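Local coordinates for protein NADH oxidase (Thermus thermophilus, PDB 6RVB) that reduces coenzyme A disulfides with electrons from NADH, as an FAD-containing flavoprotein of the class-III pyridine nucleotide-disulfide oxidoreductase family, at residues Arg183-Asp189 / Thr338-Glu344; Glu199-Val205 / Ala331-Ala335; Pro372-Leu377 / Gly389-Arg394. All blocks are in the same frame, centred on the assembly; numbering follows the deposited sequence.

Interaction 1: residues Arg183-Asp189 / Thr338-Glu344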
# COMPACT_ATOMS: atom_id res chain seq x y z
N ARG A 183 28.06 -2.46 2.92
CA ARG A 183 26.82 -2.97 3.43
C ARG A 183 26.09 -3.69 2.30
O ARG A 183 26.37 -3.46 1.14
CB ARG A 183 26.03 -1.80 4.00
CG ARG A 183 25.38 -0.95 3.00
CD ARG A 183 24.76 0.33 3.53
NE ARG A 183 25.77 1.38 3.39
CZ ARG A 183 25.57 2.52 2.78
NH1 ARG A 183 24.42 2.80 2.28
NH2 ARG A 183 26.52 3.40 2.71
N PRO A 184 25.18 -4.58 2.63
CA PRO A 184 24.34 -4.97 1.51
C PRO A 184 23.43 -3.79 1.03
O PRO A 184 23.10 -2.89 1.80
CB PRO A 184 23.51 -6.08 2.08
CG PRO A 184 24.02 -6.32 3.46
CD PRO A 184 24.69 -5.13 3.88
N LEU A 185 23.01 -3.84 -0.25
CA LEU A 185 22.19 -2.81 -0.86
C LEU A 185 22.78 -1.47 -0.59
O LEU A 185 22.06 -0.61 -0.13
CB LEU A 185 20.78 -2.85 -0.31
CG LEU A 185 19.50 -2.63 -1.13
CD1 LEU A 185 18.83 -1.52 -0.44
CD2 LEU A 185 19.72 -2.30 -2.58
N PRO A 186 24.08 -1.28 -0.93
CA PRO A 186 25.00 -0.15 -0.78
C PRO A 186 24.45 1.06 -1.43
O PRO A 186 24.83 2.13 -1.11
CB PRO A 186 26.16 -0.54 -1.65
CG PRO A 186 25.94 -1.86 -1.98
CD PRO A 186 24.57 -2.18 -1.96
N HIS A 187 23.56 0.90 -2.38
CA HIS A 187 23.11 2.03 -3.14
C HIS A 187 22.02 2.75 -2.40
O HIS A 187 21.54 3.71 -2.91
CB HIS A 187 22.65 1.59 -4.52
CG HIS A 187 23.79 1.16 -5.42
ND1 HIS A 187 23.67 0.21 -6.43
CD2 HIS A 187 25.08 1.57 -5.45
CE1 HIS A 187 24.84 0.07 -7.04
NE2 HIS A 187 25.72 0.87 -6.44
N TRP A 188 21.62 2.28 -1.21
CA TRP A 188 20.66 3.00 -0.39
C TRP A 188 21.22 3.29 0.99
O TRP A 188 22.03 2.50 1.53
CB TRP A 188 19.35 2.24 -0.26
CG TRP A 188 18.27 3.06 0.24
CD1 TRP A 188 17.80 3.10 1.47
CD2 TRP A 188 17.48 3.97 -0.51
NE1 TRP A 188 16.76 3.99 1.59
CE2 TRP A 188 16.56 4.55 0.37
CE3 TRP A 188 17.48 4.37 -1.84
CZ2 TRP A 188 15.67 5.52 -0.04
CZ3 TRP A 188 16.60 5.34 -2.22
CH2 TRP A 188 15.72 5.91 -1.33
N ASP A 189 20.72 4.36 1.60
CA ASP A 189 21.00 4.68 3.00
C ASP A 189 21.15 3.48 3.94
O ASP A 189 20.57 2.40 3.69
CB ASP A 189 19.94 5.60 3.48
CG ASP A 189 20.12 6.97 2.98
OD1 ASP A 189 21.27 7.38 2.65
OD2 ASP A 189 19.10 7.65 2.97
N THR A 338 12.07 1.14 -2.06
CA THR A 338 12.64 2.46 -2.07
C THR A 338 12.04 3.21 -3.24
O THR A 338 11.44 2.60 -4.11
CB THR A 338 14.21 2.44 -2.23
OG1 THR A 338 14.67 1.66 -3.39
CG2 THR A 338 14.79 1.87 -1.00
N THR A 339 12.23 4.53 -3.26
CA THR A 339 11.67 5.41 -4.24
C THR A 339 12.37 6.76 -4.07
O THR A 339 12.70 7.17 -2.93
CB THR A 339 10.14 5.56 -4.04
OG1 THR A 339 9.61 6.10 -5.22
CG2 THR A 339 9.73 6.51 -2.83
N GLY A 340 12.56 7.49 -5.16
CA GLY A 340 13.20 8.78 -5.01
C GLY A 340 14.68 8.63 -4.79
O GLY A 340 15.23 7.61 -5.14
N LEU A 341 15.32 9.66 -4.24
CA LEU A 341 16.73 9.65 -3.79
C LEU A 341 16.90 9.23 -2.32
O LEU A 341 16.09 9.53 -1.43
CB LEU A 341 17.33 11.06 -3.94
CG LEU A 341 17.01 11.98 -5.13
CD1 LEU A 341 17.63 13.34 -5.12
CD2 LEU A 341 17.50 11.30 -6.40
N SER A 342 18.01 8.59 -2.04
CA SER A 342 18.41 8.39 -0.67
C SER A 342 19.08 9.64 -0.16
O SER A 342 19.55 10.42 -0.95
CB SER A 342 19.48 7.36 -0.65
OG SER A 342 20.66 7.91 -1.22
N LEU A 343 19.19 9.81 1.16
CA LEU A 343 19.93 10.92 1.70
C LEU A 343 21.31 11.00 1.12
O LEU A 343 21.74 12.10 0.82
CB LEU A 343 20.04 10.85 3.21
CG LEU A 343 20.76 12.00 3.89
CD1 LEU A 343 20.12 13.38 3.58
CD2 LEU A 343 20.57 11.61 5.28
N GLU A 344 22.02 9.88 0.93
CA GLU A 344 23.37 9.97 0.39
C GLU A 344 23.31 10.70 -0.91
O GLU A 344 23.94 11.77 -1.05
CB GLU A 344 24.12 8.66 0.27
CG GLU A 344 24.77 8.29 1.63
CD GLU A 344 25.39 6.90 1.70
OE1 GLU A 344 25.41 6.21 0.63
OE2 GLU A 344 25.84 6.51 2.82

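Interaction 2: residues Glu199-Val205 / Ala331-Ala335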
# COMPACT_ATOMS: atom_id res chain seq x y z
N GLU A 199 18.72 -9.95 8.46
CA GLU A 199 17.92 -11.02 7.96
C GLU A 199 18.69 -12.04 7.23
O GLU A 199 18.35 -13.21 7.30
CB GLU A 199 16.77 -10.57 7.11
CG GLU A 199 15.50 -10.63 7.90
CD GLU A 199 14.68 -11.86 7.59
OE1 GLU A 199 14.74 -12.22 6.40
OE2 GLU A 199 14.00 -12.43 8.51
N LEU A 200 19.73 -11.66 6.50
CA LEU A 200 20.41 -12.66 5.73
C LEU A 200 21.09 -13.59 6.69
O LEU A 200 21.14 -14.79 6.46
CB LEU A 200 21.40 -12.03 4.80
CG LEU A 200 20.91 -11.25 3.61
CD1 LEU A 200 21.96 -10.35 3.02
CD2 LEU A 200 20.58 -12.25 2.70
N GLU A 201 21.63 -13.02 7.77
CA GLU A 201 22.36 -13.82 8.73
C GLU A 201 21.47 -14.75 9.52
O GLU A 201 21.74 -15.96 9.64
CB GLU A 201 23.16 -12.95 9.63
CG GLU A 201 24.34 -12.46 8.92
CD GLU A 201 25.08 -11.42 9.66
OE1 GLU A 201 24.63 -10.91 10.72
OE2 GLU A 201 26.12 -11.09 9.12
N ARG A 202 20.37 -14.22 10.03
CA ARG A 202 19.28 -15.03 10.58
C ARG A 202 18.92 -16.24 9.69
O ARG A 202 18.40 -17.15 10.16
CB ARG A 202 18.07 -14.10 10.82
CG ARG A 202 16.88 -14.74 11.45
CD ARG A 202 15.72 -13.79 11.56
NE ARG A 202 16.10 -12.47 12.07
CZ ARG A 202 15.95 -12.06 13.35
NH1 ARG A 202 15.46 -12.91 14.27
NH2 ARG A 202 16.28 -10.81 13.72
N HIS A 203 19.20 -16.25 8.41
CA HIS A 203 18.84 -17.38 7.57
C HIS A 203 20.02 -18.09 7.02
O HIS A 203 19.93 -18.85 6.05
CB HIS A 203 17.95 -17.00 6.43
CG HIS A 203 16.57 -16.74 6.86
ND1 HIS A 203 16.14 -15.53 7.35
CD2 HIS A 203 15.52 -17.56 6.97
CE1 HIS A 203 14.87 -15.59 7.71
NE2 HIS A 203 14.47 -16.81 7.47
N GLY A 204 21.14 -17.85 7.65
CA GLY A 204 22.27 -18.69 7.41
C GLY A 204 23.14 -18.34 6.25
O GLY A 204 23.87 -19.19 5.78
N VAL A 205 23.10 -17.09 5.81
CA VAL A 205 23.93 -16.62 4.71
C VAL A 205 25.07 -15.90 5.41
O VAL A 205 24.86 -15.22 6.41
CB VAL A 205 23.16 -15.66 3.85
CG1 VAL A 205 24.07 -14.90 2.99
CG2 VAL A 205 22.11 -16.36 3.06
N ALA A 331 13.44 -10.25 0.09
CA ALA A 331 14.64 -10.96 0.51
C ALA A 331 14.30 -11.73 1.78
O ALA A 331 14.09 -11.08 2.82
CB ALA A 331 15.76 -10.00 0.72
N PHE A 332 14.16 -13.06 1.70
CA PHE A 332 13.61 -13.82 2.80
C PHE A 332 12.30 -13.23 3.37
O PHE A 332 11.27 -13.16 2.68
CB PHE A 332 14.65 -14.03 3.88
CG PHE A 332 15.88 -14.73 3.39
CD1 PHE A 332 15.95 -16.08 3.37
CD2 PHE A 332 16.97 -14.02 2.88
CE1 PHE A 332 17.02 -16.70 2.83
CE2 PHE A 332 18.07 -14.63 2.36
CZ PHE A 332 18.11 -15.96 2.33
N ASP A 333 12.33 -12.80 4.62
CA ASP A 333 11.11 -12.37 5.27
C ASP A 333 10.99 -10.85 5.26
O ASP A 333 10.19 -10.28 6.02
CB ASP A 333 11.03 -12.88 6.72
CG ASP A 333 11.05 -14.46 6.83
OD1 ASP A 333 10.46 -15.20 5.96
OD2 ASP A 333 11.69 -14.96 7.82
N LEU A 334 11.77 -10.15 4.43
CA LEU A 334 11.64 -8.72 4.32
C LEU A 334 11.18 -8.38 2.96
O LEU A 334 11.67 -8.96 2.00
CB LEU A 334 12.97 -8.07 4.57
CG LEU A 334 13.44 -8.06 5.99
CD1 LEU A 334 14.63 -7.24 6.05
CD2 LEU A 334 12.33 -7.50 6.85
N ALA A 335 10.21 -7.45 2.87
CA ALA A 335 9.88 -6.73 1.60
C ALA A 335 10.51 -5.34 1.66
O ALA A 335 10.21 -4.59 2.60
CB ALA A 335 8.39 -6.61 1.46

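Interaction 3: residues Pro372-Leu377 / Gly389-Arg394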
# COMPACT_ATOMS: atom_id res chain seq x y z
N PRO A 372 6.77 -5.86 12.17
CA PRO A 372 7.38 -4.54 12.19
C PRO A 372 7.34 -3.99 10.80
O PRO A 372 7.20 -4.70 9.84
CB PRO A 372 8.79 -4.85 12.61
CG PRO A 372 9.05 -6.09 11.93
CD PRO A 372 7.77 -6.88 11.86
N LEU A 373 7.41 -2.69 10.71
CA LEU A 373 7.33 -1.93 9.46
C LEU A 373 8.13 -0.66 9.72
O LEU A 373 7.88 0.05 10.74
CB LEU A 373 5.89 -1.56 9.15
CG LEU A 373 5.77 -1.02 7.75
CD1 LEU A 373 4.49 -1.50 7.24
CD2 LEU A 373 5.76 0.52 7.71
N TRP A 374 9.13 -0.41 8.86
CA TRP A 374 10.05 0.71 9.07
C TRP A 374 9.80 1.63 7.92
O TRP A 374 9.55 1.13 6.81
CB TRP A 374 11.47 0.27 8.92
CG TRP A 374 12.04 -0.64 10.00
CD1 TRP A 374 12.81 -0.27 11.07
CD2 TRP A 374 11.92 -2.07 10.07
NE1 TRP A 374 13.12 -1.38 11.82
CE2 TRP A 374 12.59 -2.49 11.22
CE3 TRP A 374 11.25 -3.03 9.30
CZ2 TRP A 374 12.66 -3.79 11.59
CZ3 TRP A 374 11.32 -4.33 9.68
CH2 TRP A 374 12.01 -4.70 10.81
N VAL A 375 9.79 2.96 8.13
CA VAL A 375 9.66 3.84 6.99
C VAL A 375 10.73 4.88 7.13
O VAL A 375 11.08 5.22 8.26
CB VAL A 375 8.26 4.39 6.79
CG1 VAL A 375 7.32 4.03 7.92
CG2 VAL A 375 8.32 5.86 6.59
N GLU A 376 11.34 5.26 5.98
CA GLU A 376 12.34 6.32 5.88
C GLU A 376 11.86 7.47 5.05
O GLU A 376 11.30 7.21 4.02
CB GLU A 376 13.62 5.87 5.18
CG GLU A 376 14.69 7.00 5.17
CD GLU A 376 15.95 6.55 4.49
OE1 GLU A 376 16.04 5.36 4.13
OE2 GLU A 376 16.86 7.39 4.32
N LEU A 377 12.12 8.72 5.42
CA LEU A 377 11.74 9.85 4.60
C LEU A 377 12.98 10.65 4.35
O LEU A 377 13.70 10.97 5.26
CB LEU A 377 10.76 10.67 5.42
CG LEU A 377 9.33 10.76 5.04
CD1 LEU A 377 8.88 9.54 4.21
CD2 LEU A 377 8.55 11.04 6.29
N GLY A 389 12.39 8.01 -0.21
CA GLY A 389 11.67 7.37 0.89
C GLY A 389 11.90 5.88 0.84
O GLY A 389 12.22 5.36 -0.24
N ALA A 390 11.80 5.17 1.96
CA ALA A 390 11.84 3.73 1.90
C ALA A 390 10.76 3.16 2.75
O ALA A 390 10.37 3.77 3.71
CB ALA A 390 13.12 3.25 2.33
N VAL A 391 10.21 2.02 2.45
CA VAL A 391 9.56 1.37 3.58
C VAL A 391 9.95 -0.09 3.58
O VAL A 391 10.21 -0.64 2.50
CB VAL A 391 8.03 1.56 3.71
CG1 VAL A 391 7.44 2.53 2.70
CG2 VAL A 391 7.39 0.27 3.68
N VAL A 392 10.15 -0.68 4.76
CA VAL A 392 10.47 -2.08 4.74
C VAL A 392 9.50 -2.78 5.66
O VAL A 392 9.19 -2.22 6.71
CB VAL A 392 12.01 -2.45 4.90
CG1 VAL A 392 12.86 -1.28 5.17
CG2 VAL A 392 12.20 -3.56 5.86
N ALA A 393 8.96 -3.92 5.22
CA ALA A 393 7.91 -4.61 5.95
C ALA A 393 8.07 -6.09 5.72
O ALA A 393 8.97 -6.44 4.97
CB ALA A 393 6.62 -4.12 5.48
N ARG A 394 7.28 -6.97 6.36
CA ARG A 394 7.22 -8.36 5.89
C ARG A 394 6.14 -8.37 4.78
O ARG A 394 6.29 -8.96 3.74
CB ARG A 394 6.90 -9.33 7.01
CG ARG A 394 7.57 -8.97 8.33
CD ARG A 394 7.99 -10.17 9.21
NE ARG A 394 8.94 -9.79 10.28
CZ ARG A 394 10.30 -9.69 10.16
NH1 ARG A 394 10.89 -9.95 9.02
NH2 ARG A 394 11.10 -9.32 11.16

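Interaction 1: residues Arg183-Asp189 / Thr338-Glu344
Where two domains meet through loops, one acidic side chain can join them by receiving the first amides of a helix, and Asp-189 does this here. Its carboxylate accepts two hydrogen bonds, from Leu-343 N to Asp-189 OD2 (2.8 Å) and from Glu-344 N to Asp-189 OD1 (3.1 Å), at the start of helix 343-348. Ser-342 caps that helix, its hydroxyl bonded to Gly-345 N, while Asp-189 reaches the first amides from across the domain boundary. Ionic pairing comes next: Arg-183 NH2 meets Glu-344 OE2 at 3.2 Å in a hydrogen-bonded salt bridge. CH-pi contacts contribute to the packing. The six-membered ring of Trp-188 is sandwiched between Thr-338 CG2, 3.6 Å from its centroid, and Ser-342 CB, 3.8 Å from the centroid over the opposite face, while Trp-188 NE1 bonds to Glu-376. A type I turn, Leu-185 to Trp-188, leads into this tryptophan and carries His-187, which touches the bound NAD. A buried carboxylate paired with helix-start amides, an indole held on both faces and a more exposed salt bridge thus tie the NAD-touching turn to the dimerisation domain.

Interaction 2: residues Glu199-Val205 / Ala331-Ala335
A histidine and a phenylalanine from different domains lie nearly face to face: the rings of His-203 and Phe-332 form an offset stack, with centroids 4.8 Å apart and planes at 17°. The stack is reinforced at both ends by CH-pi contacts, since His-203 CB lies 4.0 Å from the centroid of the Phe-332 ring and Phe-332 CB lies 4.2 Å from that of His-203. The imidazole is oriented by a bond back to the last turn of the helix, His-203 ND1 donating to Glu-199 O at 3.2 Å.

Phe-332 projects from a type II' turn, Ala-331 to Leu-334, in which it occupies the second position with positive phi. Beyond the stack its ring meets Leu-200 CD2 through CE2 (3.5 Å) and Val-205 CG2 through CZ (4.1 Å). The turn is also read by a carboxylate: Asp-333 N donates to Glu-199 OE1 at 3.1 Å, although Glu-199 OE2 and Asp-333 OD2, two like charges, come within 3.5 Å. A Schellman motif with Gly-204 as C-prime residue ends the helix just where Phe-332 packs.

The principle is a hairpin turn packing against a helix terminus. The turn between strands 327-331 and 334-340 of the dimerisation domain lies against the C-terminal end of helix 190-202, and Leu-200 and Val-205 continue the packing onto helix 159-170 and strand 174-178 of the NAD-binding Rossmann-like domain.

Interaction 3: residues Pro372-Leu377 / Gly389-Arg394
Four backbone hydrogen bonds join these antiparallel strands, two at each hydrogen-bonded pair. Trp-374 N to Val-392 O and Val-392 N to Trp-374 O both measure 2.8 Å; Glu-376 N to Ala-390 O and Ala-390 N to Glu-376 O both measure 2.9 Å. Between and beside these pairs, CA-H...O contacts such as Val-391 CA to Trp-374 O (3.2 Å) add weaker polar contacts.

Side chains then divide between the two faces of the sheet. With Ala-390 and Glu-376 lie Trp-374 and Val-392, joined by Trp-374 CE3 to Val-392 CG2 at 3.6 Å; this face receives helix 190-202, through Val-192 and Leu-195. Val-375 and Val-391 share the other face, their CB atoms 4.2 Å apart, and Val-375 and Leu-377 there meet helix 434-438.

This is a regular antiparallel hairpin pairing of two interior strands of the dimerisation-domain sheet. One face is apolar; the other mixes apolar side chains with a buried carboxylate, Glu-376, whose OE1 accepts a hydrogen bond from Trp-188 NE1.

All three contacts converge on one antiparallel sheet, in which strand 334-340 carries parts of interactions 1 and 2 and neighbours strand 386-393 of interaction 3. Their centres lie about 18 Å (1 and 2), 13 Å (1 and 3) and 16 Å (2 and 3) apart. Across the strand boundary, Ala-335 N approaches Ala-393 O at 2.6 Å and Thr-339 O approaches Gly-389 N at 2.9 Å, both probable hydrogen bonds. Asp-189 OD2 also lies 2.6 Å from Glu-376 OE2, a close pair of like charges. NAD lies close to interaction 1, about 4 Å from the side chain of Pro-186 but about 13 Å from that of Val-392; coenzyme A is about 8 Å from the Val-375 side chain.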